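PDB 5TA0: glycoside Hydrolase from Bacteroides uniformis, which binds the agarose oligosaccharide neoagarooctaose and, as a family 86 glycoside hydrolase, probably cleaves agarose chains within the agarose metabolic pathway of this human intestinal symbiont. Local coordinates for residues A[391-396]-A[404-409]; A[473-478]-A[496-501]; A[561-566]-A[603-608]. All blocks are in the same frame, centred on the assembly; numbering follows the deposited sequence.

The three contacts illustrate how beta structure changes its chemistry with its place in the fold. Contact 1 is a short hairpin, partly buried, whose polar side chains, backbone and a water do much of the work. Contacts 2 and 3 are buried. Contact 2 packs strand 473-478 against a loop and the start of strand 500-503 of the same nine-stranded sheet through apolar side chains and a ring pair, without any hydrogen bond between its segments. Contact 3 is an antiparallel ladder at the edge of a separate five-stranded sheet, apolar on one face, with arginine, glutamate and valine on the other. None touches another; contacts 1 and 3 lie on opposite sides of the chain's centre.

Contact 1: residues A[391-396]-A[404-409]; sequences MLRREN and EYVYSE
R394 lies over one face of the Y405 ring, its CG 3.6 Å from the ring centroid and only 13° off the normal, a CH-pi contact. Farther along this extended side chain, Y405 CE1 lies over one face of the guanidinium, toward its rim, with the two planes 45° apart. E376 takes both polar ends, pairing with R394 NH1 and accepting from Y405 OH, while R394 NH2 reaches the carbonyl of G403. An alanine in place of Y405 would strip away the surface under R394 and is likely to leave its side chain freer to turn and E376 without the hydroxyl. The R393 guanidinium has V406 CG2 over the centre of one face, 3.7 Å from CZ, with E395 O and a water at its edge. A bend at chi2 (96°) folds the chain back to this place, where NH2 bonds R394 O at 3.2 Å and the carbonyl of E395 more weakly; the water accepts from NE and donates to Y407 O and E409 OE2. At the Y407 ring, M391 O sits at the edge.

The backbone beneath is a beta hairpin. R393 and V406 form its hydrogen-bonded pair, with R393 N to V406 O and V406 N to R393 O both 2.9 Å. Beyond one end, E395 N bonds E404 O at 2.8 Å, and E404 N returns a bond to E395 OE1 from above the carboxylate plane.

In the fold, L392 and Y407 rest on L69 of helix 69-76, where D72 receives the Y407 hydroxyl. At this same end of the hairpin, S408 OG bonds the carbonyl of R390 and also caps L410 N ahead of helix 411-416, against which M391 packs through I411 and Y414, and S408 also touches D343 of helix 340-358.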
loop_
_atom_site.group_PDB
_atom_site.type_symbol
_atom_site.label_atom_id
_atom_site.label_comp_id
_atom_site.label_asym_id
_atom_site.label_seq_id
_atom_site.Cartn_x
_atom_site.Cartn_y
_atom_site.Cartn_z
ATOM N N MET A 391 -11.201 9.171 -10.786
ATOM C CA MET A 391 -11.153 10.538 -10.286
ATOM C C MET A 391 -12.171 11.467 -10.938
ATOM O O MET A 391 -12.514 12.492 -10.350
ATOM C CB MET A 391 -9.763 11.145 -10.506
ATOM C CG MET A 391 -8.659 10.446 -9.752
ATOM S SD MET A 391 -8.935 10.357 -7.966
ATOM C CE MET A 391 -9.254 12.045 -7.534
ATOM N N LEU A 392 -12.628 11.118 -12.137
ATOM C CA LEU A 392 -13.559 11.940 -12.923
ATOM C C LEU A 392 -14.745 11.084 -13.304
ATOM O O LEU A 392 -14.583 9.919 -13.684
ATOM C CB LEU A 392 -12.922 12.413 -14.220
ATOM C CG LEU A 392 -11.683 13.284 -14.148
ATOM C CD1 LEU A 392 -11.113 13.448 -15.553
ATOM C CD2 LEU A 392 -11.985 14.604 -13.487
ATOM N N ARG A 393 -15.928 11.704 -13.298
ATOM C CA ARG A 393 -17.144 11.061 -13.779
ATOM C C ARG A 393 -17.943 12.087 -14.584
ATOM O O ARG A 393 -17.801 13.285 -14.372
ATOM C CB ARG A 393 -17.922 10.462 -12.616
ATOM C CG ARG A 393 -18.265 11.395 -11.471
ATOM C CD ARG A 393 -19.662 11.960 -11.635
ATOM N NE ARG A 393 -20.006 12.954 -10.614
ATOM C CZ ARG A 393 -21.043 13.787 -10.689
ATOM N NH1 ARG A 393 -21.267 14.636 -9.691
ATOM N NH2 ARG A 393 -21.848 13.784 -11.749
ATOM N N ARG A 394 -18.758 11.623 -15.514
ATOM C CA ARG A 394 -19.517 12.553 -16.356
ATOM C C ARG A 394 -20.632 13.190 -15.539
ATOM O O ARG A 394 -21.175 12.578 -14.607
ATOM C CB ARG A 394 -20.039 11.842 -17.582
ATOM C CG ARG A 394 -18.926 11.470 -18.551
ATOM C CD ARG A 394 -19.471 10.891 -19.847
ATOM N NE ARG A 394 -18.477 10.629 -20.901
ATOM C CZ ARG A 394 -18.125 11.458 -21.885
ATOM N NH1 ARG A 394 -17.221 11.071 -22.778
ATOM N NH2 ARG A 394 -18.632 12.674 -21.999
ATOM N N GLU A 395 -20.950 14.438 -15.866
ATOM C CA GLU A 395 -21.867 15.216 -15.034
ATOM C C GLU A 395 -23.248 14.586 -14.888
ATOM O O GLU A 395 -23.875 14.769 -13.861
ATOM C CB GLU A 395 -21.973 16.675 -15.477
ATOM C CG GLU A 395 -22.507 16.923 -16.868
ATOM C CD GLU A 395 -22.290 18.362 -17.345
ATOM O OE1 GLU A 395 -21.999 18.553 -18.556
ATOM O OE2 GLU A 395 -22.378 19.300 -16.506
ATOM N N ASN A 396 -23.706 13.812 -15.864
ATOM C CA ASN A 396 -25.049 13.225 -15.747
ATOM C C ASN A 396 -25.070 11.824 -15.154
ATOM O O ASN A 396 -26.129 11.209 -15.050
ATOM C CB ASN A 396 -25.740 13.251 -17.104
ATOM C CG ASN A 396 -25.972 14.663 -17.615
ATOM O OD1 ASN A 396 -26.261 15.581 -16.839
ATOM N ND2 ASN A 396 -25.788 14.858 -18.904
ATOM N N GLU A 404 -20.026 16.637 -19.609
ATOM C CA GLU A 404 -18.596 16.796 -19.387
ATOM C C GLU A 404 -18.187 16.163 -18.074
ATOM O O GLU A 404 -18.982 16.012 -17.154
ATOM C CB GLU A 404 -18.224 18.272 -19.356
ATOM C CG GLU A 404 -18.516 19.002 -20.654
ATOM C CD GLU A 404 -17.673 20.246 -20.815
ATOM O OE1 GLU A 404 -17.813 21.164 -19.963
ATOM O OE2 GLU A 404 -16.871 20.277 -21.777
ATOM N N TYR A 405 -16.901 15.842 -17.977
ATOM C CA TYR A 405 -16.374 15.247 -16.761
ATOM C C TYR A 405 -16.133 16.271 -15.655
ATOM O O TYR A 405 -15.620 17.370 -15.894
ATOM C CB TYR A 405 -15.057 14.527 -17.070
ATOM C CG TYR A 405 -15.213 13.184 -17.717
ATOM C CD1 TYR A 405 -15.199 13.024 -19.091
ATOM C CD2 TYR A 405 -15.353 12.048 -16.935
ATOM C CE1 TYR A 405 -15.309 11.770 -19.671
ATOM C CE2 TYR A 405 -15.461 10.795 -17.498
ATOM C CZ TYR A 405 -15.422 10.649 -18.865
ATOM O OH TYR A 405 -15.514 9.417 -19.421
ATOM N N VAL A 406 -16.470 15.867 -14.443
ATOM C CA VAL A 406 -16.239 16.613 -13.219
ATOM C C VAL A 406 -15.598 15.643 -12.203
ATOM O O VAL A 406 -15.609 14.437 -12.403
ATOM C CB VAL A 406 -17.552 17.162 -12.640
ATOM C CG1 VAL A 406 -18.180 18.143 -13.625
ATOM C CG2 VAL A 406 -18.553 16.057 -12.276
ATOM N N TYR A 407 -15.078 16.156 -11.099
ATOM C CA TYR A 407 -14.489 15.258 -10.091
ATOM C C TYR A 407 -15.535 14.326 -9.519
ATOM O O TYR A 407 -16.677 14.728 -9.247
ATOM C CB TYR A 407 -13.854 16.028 -8.948
ATOM C CG TYR A 407 -12.556 16.724 -9.295
ATOM C CD1 TYR A 407 -11.482 16.016 -9.837
ATOM C CD2 TYR A 407 -12.380 18.071 -9.027
ATOM C CE1 TYR A 407 -10.286 16.646 -10.132
ATOM C CE2 TYR A 407 -11.184 18.715 -9.329
ATOM C CZ TYR A 407 -10.133 17.996 -9.878
ATOM O OH TYR A 407 -8.926 18.607 -10.185
ATOM N N SER A 408 -15.154 13.061 -9.347
ATOM C CA SER A 408 -15.882 12.134 -8.504
ATOM C C SER A 408 -15.664 12.518 -7.045
ATOM O O SER A 408 -14.942 13.485 -6.751
ATOM C CB SER A 408 -15.412 10.714 -8.739
ATOM O OG SER A 408 -14.127 10.518 -8.121
ATOM N N GLU A 409 -16.200 11.745 -6.104
ATOM C CA GLU A 409 -15.953 12.039 -4.706
ATOM C C GLU A 409 -14.541 11.644 -4.271
ATOM O O GLU A 409 -14.118 12.047 -3.197
ATOM C CB GLU A 409 -16.990 11.390 -3.793
ATOM C CG GLU A 409 -18.425 11.843 -4.097
ATOM C CD GLU A 409 -18.562 13.341 -4.032
ATOM O OE1 GLU A 409 -18.201 13.922 -2.995
ATOM O OE2 GLU A 409 -18.931 13.979 -5.051
HETATM O O HOH W 1 -18.954 13.769 -7.953
#

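Contact 2: residues A[473-478]-A[496-501]; sequences IEVRHL and KSLDHF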
loop_
_atom_site.group_PDB
_atom_site.type_symbol
_atom_site.label_atom_id
_atom_site.label_comp_id
_atom_site.label_asym_id
_atom_site.label_seq_id
_atom_site.Cartn_x
_atom_site.Cartn_y
_atom_site.Cartn_z
ATOM N N ILE A 473 -6.690 27.172 13.914
ATOM C CA ILE A 473 -6.873 25.720 13.739
ATOM C C ILE A 473 -7.872 25.525 12.615
ATOM O O ILE A 473 -9.000 26.050 12.695
ATOM C CB ILE A 473 -7.382 25.051 15.037
ATOM C CG1 ILE A 473 -6.427 25.371 16.201
ATOM C CG2 ILE A 473 -7.552 23.536 14.858
ATOM C CD1 ILE A 473 -6.857 24.862 17.547
ATOM N N GLU A 474 -7.474 24.797 11.562
ATOM C CA GLU A 474 -8.401 24.339 10.533
ATOM C C GLU A 474 -8.654 22.851 10.745
ATOM O O GLU A 474 -7.719 22.048 10.752
ATOM C CB GLU A 474 -7.866 24.607 9.131
ATOM C CG GLU A 474 -8.732 24.017 8.031
ATOM C CD GLU A 474 -8.289 24.378 6.637
ATOM O OE1 GLU A 474 -8.426 25.555 6.228
ATOM O OE2 GLU A 474 -7.870 23.472 5.890
ATOM N N VAL A 475 -9.927 22.493 10.909
ATOM C CA VAL A 475 -10.357 21.107 11.024
ATOM C C VAL A 475 -10.884 20.650 9.687
ATOM O O VAL A 475 -11.725 21.315 9.079
ATOM C CB VAL A 475 -11.496 20.959 12.062
ATOM C CG1 VAL A 475 -12.027 19.528 12.134
ATOM C CG2 VAL A 475 -11.027 21.465 13.428
ATOM N N ARG A 476 -10.403 19.500 9.232
ATOM C CA ARG A 476 -10.924 18.825 8.036
ATOM C C ARG A 476 -11.406 17.440 8.457
ATOM O O ARG A 476 -10.665 16.695 9.089
ATOM C CB ARG A 476 -9.830 18.676 6.994
ATOM C CG ARG A 476 -9.072 19.947 6.650
ATOM C CD ARG A 476 -7.916 19.620 5.740
ATOM N NE ARG A 476 -7.104 20.789 5.440
ATOM C CZ ARG A 476 -5.972 20.725 4.750
ATOM N NH1 ARG A 476 -5.519 19.557 4.316
ATOM N NH2 ARG A 476 -5.283 21.825 4.503
ATOM N N HIS A 477 -12.675 17.115 8.174
ATOM C CA HIS A 477 -13.296 15.886 8.661
ATOM C C HIS A 477 -14.033 15.233 7.491
ATOM O O HIS A 477 -14.963 15.836 6.914
ATOM C CB HIS A 477 -14.271 16.233 9.795
ATOM C CG HIS A 477 -14.862 15.065 10.517
ATOM N ND1 HIS A 477 -16.031 15.184 11.243
ATOM C CD2 HIS A 477 -14.476 13.779 10.648
ATOM C CE1 HIS A 477 -16.321 14.030 11.806
ATOM N NE2 HIS A 477 -15.392 13.155 11.465
ATOM N N LEU A 478 -13.592 14.021 7.133
ATOM C CA LEU A 478 -14.147 13.250 6.027
ATOM C C LEU A 478 -14.938 12.079 6.576
ATOM O O LEU A 478 -14.378 11.195 7.217
ATOM C CB LEU A 478 -13.043 12.763 5.096
ATOM C CG LEU A 478 -13.537 11.998 3.866
ATOM C CD1 LEU A 478 -14.352 12.871 2.934
ATOM C CD2 LEU A 478 -12.333 11.428 3.134
ATOM N N LYS A 496 -11.661 27.948 17.183
ATOM C CA LYS A 496 -10.945 28.796 18.137
ATOM C C LYS A 496 -10.116 27.934 19.088
ATOM O O LYS A 496 -9.035 28.322 19.519
ATOM C CB LYS A 496 -11.929 29.676 18.922
ATOM N N SER A 497 -10.640 26.757 19.403
ATOM C CA SER A 497 -9.930 25.769 20.197
ATOM C C SER A 497 -10.422 24.401 19.761
ATOM O O SER A 497 -11.481 24.299 19.135
ATOM C CB SER A 497 -10.224 25.986 21.684
ATOM O OG SER A 497 -11.597 25.787 21.961
ATOM N N LEU A 498 -9.677 23.353 20.107
ATOM C CA LEU A 498 -10.124 21.996 19.812
ATOM C C LEU A 498 -9.674 20.999 20.858
ATOM O O LEU A 498 -8.844 20.125 20.608
ATOM C CB LEU A 498 -9.674 21.580 18.405
ATOM C CG LEU A 498 -10.456 20.402 17.828
ATOM C CD1 LEU A 498 -11.854 20.846 17.401
ATOM C CD2 LEU A 498 -9.713 19.768 16.655
ATOM N N ASP A 499 -10.259 21.111 22.046
ATOM C CA ASP A 499 -9.953 20.198 23.139
ATOM C C ASP A 499 -10.678 18.859 23.022
ATOM O O ASP A 499 -10.225 17.863 23.595
ATOM C CB ASP A 499 -10.292 20.850 24.488
ATOM C CG ASP A 499 -9.414 22.039 24.804
ATOM O OD1 ASP A 499 -8.236 22.080 24.377
ATOM O OD2 ASP A 499 -9.916 22.951 25.496
ATOM N N HIS A 500 -11.804 18.856 22.308
ATOM C CA HIS A 500 -12.641 17.673 22.128
ATOM C C HIS A 500 -13.103 17.645 20.686
ATOM O O HIS A 500 -13.336 18.699 20.082
ATOM C CB HIS A 500 -13.875 17.709 23.043
ATOM C CG HIS A 500 -13.551 17.969 24.480
ATOM N ND1 HIS A 500 -13.048 16.997 25.318
ATOM C CD2 HIS A 500 -13.626 19.102 25.220
ATOM C CE1 HIS A 500 -12.843 17.515 26.518
ATOM N NE2 HIS A 500 -13.185 18.791 26.485
ATOM N N PHE A 501 -13.229 16.431 20.146
ATOM C CA PHE A 501 -13.689 16.241 18.779
ATOM C C PHE A 501 -14.274 14.837 18.653
ATOM O O PHE A 501 -13.691 13.882 19.147
ATOM C CB PHE A 501 -12.518 16.414 17.815
ATOM C CG PHE A 501 -12.895 16.253 16.370
ATOM C CD1 PHE A 501 -12.643 15.059 15.693
ATOM C CD2 PHE A 501 -13.493 17.289 15.684
ATOM C CE1 PHE A 501 -12.992 14.917 14.367
ATOM C CE2 PHE A 501 -13.840 17.147 14.346
ATOM C CZ PHE A 501 -13.592 15.951 13.699
#
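Behind the face through which V475 and H477 meet F501, E474 OE2 is gripped by R476 of the same strand: NE forms a salt bridge to it at 2.8 Å, almost in the guanidinium plane, and NH2 adds a weak second bond. R476 is further held by D419 and by the carbonyls of L416 and K418, which ties this side of the strand to the chain around helix 411-416. The alternate residues I473, V475 and H477 point toward segment 496-501 and meet it mainly through carbon. F501 drives the edge of its ring at the face of H477, a T-shaped (edge-to-face) pair with centroids 4.8 Å apart and planes at 70°; CZ stands 3.5 Å above the centre of the imidazole. With its CG anti to the backbone N (chi1 -179°), the phenyl extends across to V475, whose CG1 approaches CE2 at 3.7 Å from the opposite direction. V475 CG2 meets L498 CD2 at 3.9 Å, and I473 CD1 reaches the backbone at S497 and L498. V475, H477 and F501 lie buried in the beta-sandwich domain, S497 and L498 nearer its surface; L461, Y493 and I511 complete the packing. The backbone amide of E504 bonds H477 NE2, which must therefore act as acceptor; the imidazole is probably neutral, as would suit a ring packed against a phenyl edge among apolar neighbours.

Contact 3: residues A[561-566]-A[603-608]; sequences VIRLGL and FGVIEV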
loop_
_atom_site.group_PDB
_atom_site.type_symbol
_atom_site.label_atom_id
_atom_site.label_comp_id
_atom_site.label_asym_id
_atom_site.label_seq_id
_atom_site.Cartn_x
_atom_site.Cartn_y
_atom_site.Cartn_z
ATOM N N VAL A 561 6.466 -2.231 22.182
ATOM C CA VAL A 561 5.279 -2.976 21.779
ATOM C C VAL A 561 5.668 -4.312 21.186
ATOM O O VAL A 561 6.425 -4.358 20.191
ATOM C CB VAL A 561 4.444 -2.187 20.752
ATOM C CG1 VAL A 561 3.219 -3.024 20.295
ATOM C CG2 VAL A 561 4.018 -0.842 21.307
ATOM N N ILE A 562 5.130 -5.400 21.740
ATOM C CA ILE A 562 5.316 -6.723 21.166
ATOM C C ILE A 562 4.161 -6.968 20.214
ATOM O O ILE A 562 3.005 -6.632 20.507
ATOM C CB ILE A 562 5.450 -7.804 22.273
ATOM C CG1 ILE A 562 6.836 -7.678 22.903
ATOM C CG2 ILE A 562 5.204 -9.202 21.712
ATOM C CD1 ILE A 562 6.998 -8.465 24.182
ATOM N N ARG A 563 4.486 -7.561 19.068
ATOM C CA ARG A 563 3.543 -7.729 17.954
ATOM C C ARG A 563 3.312 -9.224 17.704
ATOM O O ARG A 563 4.163 -9.892 17.123
ATOM C CB ARG A 563 4.106 -7.046 16.702
ATOM C CG ARG A 563 4.424 -5.558 16.870
ATOM C CD ARG A 563 5.217 -5.026 15.684
ATOM N NE ARG A 563 4.432 -5.189 14.462
ATOM C CZ ARG A 563 3.436 -4.394 14.068
ATOM N NH1 ARG A 563 3.177 -3.243 14.693
ATOM N NH2 ARG A 563 2.701 -4.714 13.013
ATOM N N LEU A 564 2.171 -9.744 18.168
ATOM C CA LEU A 564 1.867 -11.162 18.087
ATOM C C LEU A 564 0.986 -11.451 16.898
ATOM O O LEU A 564 -0.196 -11.156 16.925
ATOM C CB LEU A 564 1.160 -11.650 19.360
ATOM C CG LEU A 564 1.875 -11.366 20.659
ATOM C CD1 LEU A 564 1.016 -11.902 21.808
ATOM C CD2 LEU A 564 3.259 -11.999 20.697
ATOM N N GLY A 565 1.568 -11.980 15.818
ATOM C CA GLY A 565 0.732 -12.383 14.675
ATOM C C GLY A 565 0.096 -13.732 14.992
ATOM O O GLY A 565 0.823 -14.707 15.201
ATOM N N LEU A 566 -1.245 -13.775 14.988
ATOM C CA LEU A 566 -1.988 -15.010 15.309
ATOM C C LEU A 566 -2.921 -15.330 14.157
ATOM O O LEU A 566 -3.631 -14.453 13.682
ATOM C CB LEU A 566 -2.797 -14.839 16.592
ATOM C CG LEU A 566 -2.039 -14.445 17.852
ATOM C CD1 LEU A 566 -3.017 -14.381 19.019
ATOM C CD2 LEU A 566 -0.894 -15.400 18.134
ATOM N N PHE A 603 -6.940 -13.703 11.401
ATOM C CA PHE A 603 -5.493 -13.525 11.140
ATOM C C PHE A 603 -5.172 -12.060 11.367
ATOM O O PHE A 603 -5.683 -11.190 10.664
ATOM C CB PHE A 603 -5.115 -13.964 9.721
ATOM C CG PHE A 603 -3.634 -13.855 9.406
ATOM C CD1 PHE A 603 -2.658 -14.295 10.295
ATOM C CD2 PHE A 603 -3.210 -13.340 8.183
ATOM C CE1 PHE A 603 -1.322 -14.212 9.973
ATOM C CE2 PHE A 603 -1.869 -13.267 7.854
ATOM C CZ PHE A 603 -0.920 -13.706 8.751
ATOM N N GLY A 604 -4.375 -11.783 12.395
ATOM C CA GLY A 604 -4.069 -10.397 12.750
ATOM C C GLY A 604 -2.954 -10.304 13.746
ATOM O O GLY A 604 -2.661 -11.271 14.469
ATOM N N VAL A 605 -2.335 -9.120 13.812
ATOM C CA VAL A 605 -1.349 -8.823 14.853
ATOM C C VAL A 605 -2.022 -8.195 16.071
ATOM O O VAL A 605 -2.689 -7.163 15.960
ATOM C CB VAL A 605 -0.246 -7.905 14.301
ATOM C CG1 VAL A 605 0.640 -7.359 15.412
ATOM C CG2 VAL A 605 0.571 -8.644 13.277
ATOM N N ILE A 606 -1.824 -8.836 17.216
ATOM C CA ILE A 606 -2.212 -8.289 18.505
ATOM C C ILE A 606 -1.012 -7.518 19.042
ATOM O O ILE A 606 0.054 -8.088 19.299
ATOM C CB ILE A 606 -2.574 -9.418 19.508
ATOM C CG1 ILE A 606 -3.572 -10.425 18.924
ATOM C CG2 ILE A 606 -3.087 -8.830 20.817
ATOM C CD1 ILE A 606 -4.842 -9.849 18.416
ATOM N N GLU A 607 -1.196 -6.211 19.185
ATOM C CA GLU A 607 -0.153 -5.324 19.690
ATOM C C GLU A 607 -0.226 -5.245 21.226
ATOM O O GLU A 607 -1.282 -4.948 21.791
ATOM C CB GLU A 607 -0.288 -3.949 19.042
ATOM C CG GLU A 607 0.142 -3.980 17.590
ATOM C CD GLU A 607 -0.424 -2.834 16.787
ATOM O OE1 GLU A 607 -1.616 -2.866 16.430
ATOM O OE2 GLU A 607 0.318 -1.858 16.553
ATOM N N VAL A 608 0.895 -5.544 21.878
ATOM C CA VAL A 608 0.972 -5.718 23.326
ATOM C C VAL A 608 1.998 -4.728 23.893
ATOM O O VAL A 608 3.206 -4.936 23.742
ATOM C CB VAL A 608 1.383 -7.155 23.687
ATOM C CG1 VAL A 608 1.379 -7.335 25.208
ATOM C CG2 VAL A 608 0.458 -8.183 23.024
#
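Strands 561-566 and 603-608 run antiparallel, their axes 4.3 Å apart at closest approach and their directions at 158°, with paired backbone hydrogen bonds at I562-V608, L564-I606 and L566-G604. This regular beta ladder places strand 602-609 at the edge of a five-stranded sheet, most of whose strands come from the C-terminal part of the chain, and the sheet's two faces serve different neighbours.

One face is apolar. L564 CD1 meets V608 CG2 at 4.0 Å, and L566 CD1 reaches I606 CG1 across the ladder, the two side chains crossing at about a right angle. I562 and V608 face V580 and L578 of strand 577-580, which belongs to a second sheet, so this side is packed sheet against sheet as in a beta sandwich.

The other face carries R563, V605 and E607 and turns to helix 298-315. V605 CG1 touches R563 CB at 3.7 Å and also lies over one face of the guanidinium, toward its rim. A bend at chi3 (61°) brings the arginine head back beside E607, yet NH1 and OE2 form only a long salt bridge of 3.7 Å, their planar groups turned 61° apart. The stronger partners lie elsewhere: E301 and D305 of the helix receive NH2 and NE of R563, Q638 accepts from NH1, and E607 pairs with R592. The nearby carboxylates of E301 and D305 would be expected to offset the buried arginine charge, with R360 close by. G565, without a side chain, sits opposite V605, whose CG2 stands 4.0 Å from its CA.

At the last pair, L566 O accepts from G604 N at 3.1 Å while F603 CD1 brings the edge of its ring to 3.5 Å from that same L566 O.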